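Local coordinates for surface glycan binding protein B (Bacteroides ovatus, PDB 6E57) that binds mixed-linkage beta-glucan, probably at the cell surface, and so serves the use of cereal beta-glucan by this gut bacterium, at residues A[235-240]-A[266-271]. Residues are numbered along the deposited sequence; the frame is centred on the assembly and turned at random.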
loop_
_atom_site.group_PDB
_atom_site.type_symbol
_atom_site.label_atom_id
_atom_site.label_comp_id
_atom_site.label_asym_id
_atom_site.label_seq_id
_atom_site.Cartn_x
_atom_site.Cartn_y
_atom_site.Cartn_z
ATOM N N ASP A 235 21.965 -9.529 -1.905
ATOM C CA ASP A 235 20.648 -10.030 -2.282
ATOM C C ASP A 235 19.618 -8.896 -2.198
ATOM O O ASP A 235 19.677 -8.036 -1.319
ATOM C CB ASP A 235 20.237 -11.233 -1.423
ATOM C CG ASP A 235 20.788 -12.564 -1.915
ATOM O OD1 ASP A 235 20.606 -12.871 -3.111
ATOM O OD2 ASP A 235 21.393 -13.285 -1.098
ATOM N N TRP A 236 18.671 -8.934 -3.140
ATOM C CA TRP A 236 17.652 -7.925 -3.344
ATOM C C TRP A 236 16.354 -8.642 -3.726
ATOM O O TRP A 236 16.313 -9.322 -4.748
ATOM C CB TRP A 236 18.118 -6.940 -4.427
ATOM C CG TRP A 236 17.198 -5.789 -4.701
ATOM C CD1 TRP A 236 16.206 -5.306 -3.897
ATOM C CD2 TRP A 236 17.220 -4.935 -5.862
ATOM N NE1 TRP A 236 15.601 -4.227 -4.485
ATOM C CE2 TRP A 236 16.201 -3.976 -5.690
ATOM C CE3 TRP A 236 17.995 -4.891 -7.026
ATOM C CZ2 TRP A 236 15.939 -2.990 -6.640
ATOM C CZ3 TRP A 236 17.737 -3.917 -7.964
ATOM C CH2 TRP A 236 16.721 -2.981 -7.772
ATOM N N THR A 237 15.324 -8.522 -2.878
ATOM C CA THR A 237 14.057 -9.227 -3.082
ATOM C C THR A 237 12.968 -8.221 -3.472
ATOM O O THR A 237 12.729 -7.239 -2.766
ATOM C CB THR A 237 13.681 -10.059 -1.851
ATOM O OG1 THR A 237 14.692 -11.054 -1.689
ATOM C CG2 THR A 237 12.329 -10.726 -1.977
ATOM N N ILE A 238 12.313 -8.511 -4.603
ATOM C CA ILE A 238 11.301 -7.671 -5.226
ATOM C C ILE A 238 9.989 -8.466 -5.307
ATOM O O ILE A 238 10.005 -9.657 -5.631
ATOM C CB ILE A 238 11.805 -7.210 -6.607
ATOM C CG1 ILE A 238 12.884 -6.134 -6.468
ATOM C CG2 ILE A 238 10.662 -6.747 -7.492
ATOM C CD1 ILE A 238 13.620 -5.830 -7.755
ATOM N N SER A 239 8.866 -7.792 -5.017
ATOM C CA SER A 239 7.541 -8.419 -4.922
ATOM C C SER A 239 6.602 -7.846 -5.989
ATOM O O SER A 239 6.534 -6.637 -6.164
ATOM C CB SER A 239 6.962 -8.244 -3.548
ATOM O OG SER A 239 7.733 -8.951 -2.592
ATOM N N GLY A 240 5.860 -8.738 -6.660
ATOM C CA GLY A 240 4.998 -8.393 -7.791
ATOM C C GLY A 240 3.913 -9.433 -8.015
ATOM O O GLY A 240 3.516 -10.117 -7.081
ATOM N N GLU A 266 7.334 -13.198 -6.252
ATOM C CA GLU A 266 8.638 -12.766 -5.743
ATOM C C GLU A 266 9.763 -13.106 -6.725
ATOM O O GLU A 266 9.705 -14.109 -7.436
ATOM C CB GLU A 266 8.934 -13.433 -4.400
ATOM C CG GLU A 266 8.356 -12.692 -3.210
ATOM C CD GLU A 266 9.010 -13.051 -1.885
ATOM O OE1 GLU A 266 9.498 -14.196 -1.755
ATOM O OE2 GLU A 266 9.039 -12.180 -0.991
ATOM N N ILE A 267 10.798 -12.258 -6.715
ATOM C CA ILE A 267 12.058 -12.499 -7.411
ATOM C C ILE A 267 13.194 -11.896 -6.573
ATOM O O ILE A 267 13.053 -10.799 -6.034
ATOM C CB ILE A 267 12.011 -11.933 -8.847
ATOM C CG1 ILE A 267 13.161 -12.459 -9.708
ATOM C CG2 ILE A 267 11.971 -10.412 -8.845
ATOM C CD1 ILE A 267 12.977 -12.195 -11.185
ATOM N N THR A 268 14.303 -12.639 -6.451
ATOM C CA THR A 268 15.500 -12.209 -5.717
ATOM C C THR A 268 16.715 -12.268 -6.650
ATOM O O THR A 268 16.938 -13.277 -7.314
ATOM C CB THR A 268 15.728 -13.064 -4.463
ATOM O OG1 THR A 268 14.532 -13.035 -3.682
ATOM C CG2 THR A 268 16.893 -12.591 -3.621
ATOM N N LEU A 269 17.500 -11.183 -6.670
ATOM C CA LEU A 269 18.696 -11.064 -7.511
ATOM C C LEU A 269 19.836 -10.456 -6.684
ATOM O O LEU A 269 19.629 -10.056 -5.539
ATOM C CB LEU A 269 18.368 -10.205 -8.741
ATOM C CG LEU A 269 18.118 -8.714 -8.498
ATOM C CD1 LEU A 269 18.539 -7.886 -9.703
ATOM C CD2 LEU A 269 16.660 -8.441 -8.166
ATOM N N THR A 270 21.038 -10.410 -7.270
ATOM C CA THR A 270 22.172 -9.685 -6.695
ATOM C C THR A 270 22.238 -8.293 -7.333
ATOM O O THR A 270 22.549 -8.163 -8.520
ATOM C CB THR A 270 23.494 -10.442 -6.894
ATOM O OG1 THR A 270 23.334 -11.779 -6.419
ATOM C CG2 THR A 270 24.658 -9.792 -6.176
ATOM N N CYS A 271 21.929 -7.260 -6.543
ATOM C CA CYS A 271 22.050 -5.884 -6.998
ATOM C C CYS A 271 23.484 -5.642 -7.458
ATOM O O CYS A 271 24.422 -5.875 -6.693
ATOM C CB CYS A 271 21.683 -4.894 -5.900
ATOM S SG CYS A 271 22.109 -3.181 -6.307
#
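Trp-236 and Leu-269 form a hydrogen-bonded pair across two antiparallel strands, 235-240 and 266-270, their side chains side by side on the same face. Trp-236 N donates to Leu-269 O at 2.8 Å, with a rather bent N-H...O angle of 131°. Leu-269 N returns a straighter bond to Trp-236 O. Ile-238 and Ile-267 form the second such pair, and here Ile-238 N donates to Ile-267 O with an almost straight N-H...O angle of 173°.

The Trp-236 side chain can be followed outward. Its CB rests 3.6 Å from Leu-269 O. CG is anti to the backbone N (chi1 -177°), which carries the indole along the buried side of the pair. At the six-membered ring, CE3 meets Leu-269 CD2 at 4.0 Å and Cys-271 CB at 3.9 Å, both obliquely. Cys-271 SG makes a sulfur-aromatic contact with the same ring, again oblique. Ile-238 CD1 lies over one ring face, toward the rim. At the polar end, NE1 is hydrogen-bonded to Gly-226 O.

The other side carries polar groups. Thr-237 OG1 and Thr-268 OG1 share a hydrogen bond of 2.8 Å, directly across a non-hydrogen-bonded pair. Glu-266 extends out from the same side, crossing Thr-237 obliquely, with OE2 3.7 Å from Thr-237 CG2 and CG 3.8 Å from Ser-239 OG. With an alanine here, the Thr-237 methyl and Ser-239 OG would probably lose the packing that the glutamate CG and carboxylate give them.

The pair lies in an all-beta region, probably a sandwich-like domain, well apart from the bound glycan. Strand 222-225 flanks strand 235-240 through backbone bonds to Ser-239. On the apolar side, Ile-251 and Leu-249 of strand 246-251 pack on Trp-236 and Leu-269 respectively, and Ala-230 of strand 229-231 touches both Trp-236 and Cys-271.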